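PDB 6IDY: lipase aflb, which probably hydrolyses the ester bonds of lipids, as expected of a calcium-containing fungal lipase with an alpha/beta-hydrolase fold. Local coordinates for residues Glu224-Val229 / Arg250-Asp255. Residues are numbered along the deposited sequence; the frame is centred on the assembly and turned at random.
Sequences ESNVAV and RKVVDD. With CA (calcium ion), chain D; SO4 (sulfate ion), chain E.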
ATOM      1  N   GLU A 224      -7.516  20.138 -13.405  1.00 24.73           N
ATOM      2  CA  GLU A 224      -6.814  20.827 -14.508  1.00 24.85           C
ATOM      3  C   GLU A 224      -5.344  20.981 -14.087  1.00 29.54           C
ATOM      4  O   GLU A 224      -4.774  22.077 -14.115  1.00 30.14           O
ATOM      5  CB  GLU A 224      -7.454  22.199 -14.823  1.00 27.11           C
ATOM      6  CG  GLU A 224      -8.909  22.129 -15.249  1.00 39.57           C
ATOM      7  CD  GLU A 224      -9.427  23.411 -15.873  1.00 64.40           C
ATOM      8  OE1 GLU A 224      -9.324  24.479 -15.225  1.00 58.09           O
ATOM      9  OE2 GLU A 224      -9.937  23.349 -17.015  1.00 60.03           O
ATOM     10  N   SER A 225      -4.770  19.880 -13.595  1.00 25.52           N
ATOM     11  CA  SER A 225      -3.433  19.898 -13.029  1.00 24.97           C
ATOM     12  C   SER A 225      -2.790  18.548 -13.149  1.00 27.34           C
ATOM     13  O   SER A 225      -3.481  17.539 -13.257  1.00 26.33           O
ATOM     14  CB  SER A 225      -3.530  20.257 -11.542  1.00 27.96           C
ATOM     15  OG  SER A 225      -2.282  20.238 -10.871  1.00 34.56           O
ATOM     16  N   ASN A 226      -1.459  18.520 -13.076  1.00 23.61           N
ATOM     17  CA  ASN A 226      -0.734  17.269 -13.001  1.00 23.13           C
ATOM     18  C   ASN A 226      -0.881  16.808 -11.547  1.00 26.81           C
ATOM     19  O   ASN A 226      -1.251  17.600 -10.673  1.00 26.07           O
ATOM     20  CB  ASN A 226       0.723  17.442 -13.408  1.00 23.29           C
ATOM     21  CG  ASN A 226       0.933  17.377 -14.903  1.00 38.76           C
ATOM     22  OD1 ASN A 226      -0.009  17.436 -15.701  1.00 29.96           O
ATOM     23  ND2 ASN A 226       2.177  17.238 -15.320  1.00 30.53           N
ATOM     24  N   VAL A 227      -0.670  15.525 -11.302  1.00 23.36           N
ATOM     25  CA  VAL A 227      -0.849  14.953  -9.972  1.00 21.70           C
ATOM     26  C   VAL A 227       0.398  14.208  -9.535  1.00 25.45           C
ATOM     27  O   VAL A 227       1.348  14.044 -10.305  1.00 25.22           O
ATOM     28  CB  VAL A 227      -2.104  14.018  -9.925  1.00 24.21           C
ATOM     29  CG1 VAL A 227      -3.381  14.763 -10.318  1.00 24.26           C
ATOM     30  CG2 VAL A 227      -1.909  12.761 -10.784  1.00 22.94           C
ATOM     31  N   ALA A 228       0.356  13.719  -8.303  1.00 21.48           N
ATOM     32  CA  ALA A 228       1.344  12.842  -7.729  1.00 20.32           C
ATOM     33  C   ALA A 228       0.589  11.614  -7.253  1.00 24.14           C
ATOM     34  O   ALA A 228      -0.613  11.683  -6.977  1.00 23.29           O
ATOM     35  CB  ALA A 228       2.042  13.516  -6.569  1.00 21.19           C
ATOM     36  N   VAL A 229       1.275  10.476  -7.223  1.00 20.85           N
ATOM     37  CA  VAL A 229       0.716   9.219  -6.748  1.00 19.67           C
ATOM     38  C   VAL A 229       1.606   8.742  -5.604  1.00 23.71           C
ATOM     39  O   VAL A 229       2.829   8.718  -5.753  1.00 23.55           O
ATOM     40  CB  VAL A 229       0.633   8.138  -7.871  1.00 21.94           C
ATOM     41  CG1 VAL A 229       0.176   6.799  -7.310  1.00 20.60           C
ATOM     42  CG2 VAL A 229      -0.275   8.579  -9.029  1.00 21.80           C
ATOM     43  N   ARG A 250       1.103   8.841 -17.910  1.00 23.59           N
ATOM     44  CA  ARG A 250       2.506   9.244 -17.729  1.00 23.85           C
ATOM     45  C   ARG A 250       2.713  10.761 -17.852  1.00 28.16           C
ATOM     46  O   ARG A 250       3.555  11.313 -17.142  1.00 28.25           O
ATOM     47  CB  ARG A 250       3.439   8.532 -18.728  1.00 23.79           C
ATOM     48  CG  ARG A 250       3.309   7.013 -18.807  1.00 26.40           C
ATOM     49  CD  ARG A 250       4.238   6.492 -19.890  1.00 25.34           C
ATOM     50  NE  ARG A 250       3.931   5.120 -20.297  1.00 21.37           N
ATOM     51  CZ  ARG A 250       4.550   4.476 -21.281  1.00 33.28           C
ATOM     52  NH1 ARG A 250       5.528   5.066 -21.957  1.00 20.95           N
ATOM     53  NH2 ARG A 250       4.211   3.228 -21.581  1.00 20.41           N
ATOM     54  N   LYS A 251       1.964  11.419 -18.764  1.00 24.29           N
ATOM     55  CA  LYS A 251       2.071  12.864 -19.021  1.00 25.22           C
ATOM     56  C   LYS A 251       1.532  13.724 -17.884  1.00 29.15           C
ATOM     57  O   LYS A 251       1.893  14.896 -17.792  1.00 29.52           O
ATOM     58  CB  LYS A 251       1.348  13.252 -20.328  1.00 28.19           C
ATOM     59  CG  LYS A 251       1.945  12.626 -21.586  1.00 39.07           C
ATOM     60  CD  LYS A 251       1.182  13.026 -22.841  1.00 44.21           C
ATOM     61  CE  LYS A 251       1.850  12.487 -24.082  1.00 52.22           C
ATOM     62  NZ  LYS A 251       1.184  12.961 -25.325  1.00 59.76           N
ATOM     63  N   VAL A 252       0.652  13.167 -17.037  1.00 24.73           N
ATOM     64  CA  VAL A 252       0.028  13.955 -15.974  1.00 24.43           C
ATOM     65  C   VAL A 252       0.512  13.560 -14.559  1.00 27.62           C
ATOM     66  O   VAL A 252       0.013  14.114 -13.578  1.00 27.72           O
ATOM     67  CB  VAL A 252      -1.525  13.980 -16.088  1.00 28.04           C
ATOM     68  CG1 VAL A 252      -1.970  14.598 -17.414  1.00 28.34           C
ATOM     69  CG2 VAL A 252      -2.134  12.594 -15.909  1.00 26.90           C
ATOM     70  N   VAL A 253       1.481  12.634 -14.449  1.00 22.64           N
ATOM     71  CA  VAL A 253       2.016  12.239 -13.139  1.00 21.91           C
ATOM     72  C   VAL A 253       3.423  12.795 -12.987  1.00 25.57           C
ATOM     73  O   VAL A 253       4.328  12.370 -13.709  1.00 25.29           O
ATOM     74  CB  VAL A 253       1.924  10.710 -12.839  1.00 24.42           C
ATOM     75  CG1 VAL A 253       2.596  10.356 -11.507  1.00 22.86           C
ATOM     76  CG2 VAL A 253       0.476  10.247 -12.830  1.00 24.16           C
ATOM     77  N   ASP A 254       3.599  13.759 -12.063  1.00 22.18           N
ATOM     78  CA  ASP A 254       4.901  14.386 -11.808  1.00 21.83           C
ATOM     79  C   ASP A 254       5.760  13.592 -10.834  1.00 24.52           C
ATOM     80  O   ASP A 254       6.981  13.683 -10.894  1.00 24.48           O
ATOM     81  CB  ASP A 254       4.732  15.831 -11.314  1.00 23.80           C
ATOM     82  CG  ASP A 254       4.138  16.783 -12.336  1.00 30.49           C
ATOM     83  OD1 ASP A 254       4.230  16.489 -13.550  1.00 31.01           O
ATOM     84  OD2 ASP A 254       3.596  17.831 -11.925  1.00 31.42           O
ATOM     85  N   ASP A 255       5.131  12.852  -9.917  1.00 20.61           N
ATOM     86  CA  ASP A 255       5.841  12.058  -8.919  1.00 20.05           C
ATOM     87  C   ASP A 255       5.086  10.804  -8.580  1.00 23.06           C
ATOM     88  O   ASP A 255       3.870  10.837  -8.379  1.00 22.68           O
ATOM     89  CB  ASP A 255       6.065  12.865  -7.622  1.00 22.06           C
ATOM     90  CG  ASP A 255       7.164  13.910  -7.706  1.00 27.33           C
ATOM     91  OD1 ASP A 255       8.350  13.523  -7.718  1.00 26.11           O
ATOM     92  OD2 ASP A 255       6.836  15.114  -7.746  1.00 29.49           O
TER
HETATM   93 CA    CA D 501       9.184  15.816  -7.929  1.00 25.93          CA
HETATM   94  S   SO4 E 502       7.780   2.986 -23.761  1.00 26.53           S
HETATM   95  O1  SO4 E 502       7.401   4.396 -23.876  1.00 27.83           O
HETATM   96  O2  SO4 E 502       7.861   2.404 -25.106  1.00 29.86           O
HETATM   97  O3  SO4 E 502       9.070   2.888 -23.106  1.00 26.15           O
HETATM   98  O4  SO4 E 502       6.776   2.274 -22.983  1.00 26.99           O
HETATM   99  O   HOH W   1       8.782  15.605 -10.288  1.00 26.23           O
HETATM  100  O   HOH W   2       7.864  17.744  -8.201  1.00 27.62           O
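Residues 250-255 lead into strand 253-259, which pairs in parallel with strand 227-232 at Val-253. Arg-250 does not touch 224-229; its extended side chain ends at a sulfate ion, probably from the crystallisation liquor, with NH1 2.8 Å from sulfate O1 in the guanidinium plane. After Lys-251, Val-252 makes the first backbone bond through its carbonyl, Val-227 N to Val-252 O (2.8 Å), the donor lying almost on the C=O axis. Its CB and CG1 lie beside OD1 of Asn-226, the two side chains crossing near a right angle. Val-253 is bridged to Val-227, both on one face of the sheet. Its CG2 meets Val-227 CG2, while CG1, anti to the backbone N (chi1 176°), turns to Val-229 CG2 at 4.2 Å. At Asp-254 the chain turns a corner; its N donates to Val-227 O (2.9 Å), so Val-227 is gripped through both its NH and its carbonyl. Asp-254 CG swings beside its own N (chi1 -66°), placing OD1 2.8 Å from Asn-226 ND2. OD1 lies near the amide plane of Asn-226, whereas ND2 approaches it from above the carboxylate plane, the two planes being 56° apart; Asp-254 OD2 forms a salt bridge with Lys-161. Asp-255 resumes the pairing, its O receiving Val-229 N at 2.9 Å. Its carboxylate grips calcium with both oxygens, and water 1, a calcium ligand, also donates to Asp-254 O, tying the corner to the metal; carbonyls of Ala-377, His-380 and Gly-382 complete the site. The contact opens the beta-alpha-beta unit of strand 227-232, helix 235-245 and strand 253-259, central in an alpha/beta-hydrolase sheet: helix 205-223 packs on Val-227, Val-252 and Val-253, and strand 161-166 flanks 227-232 across from 253-259.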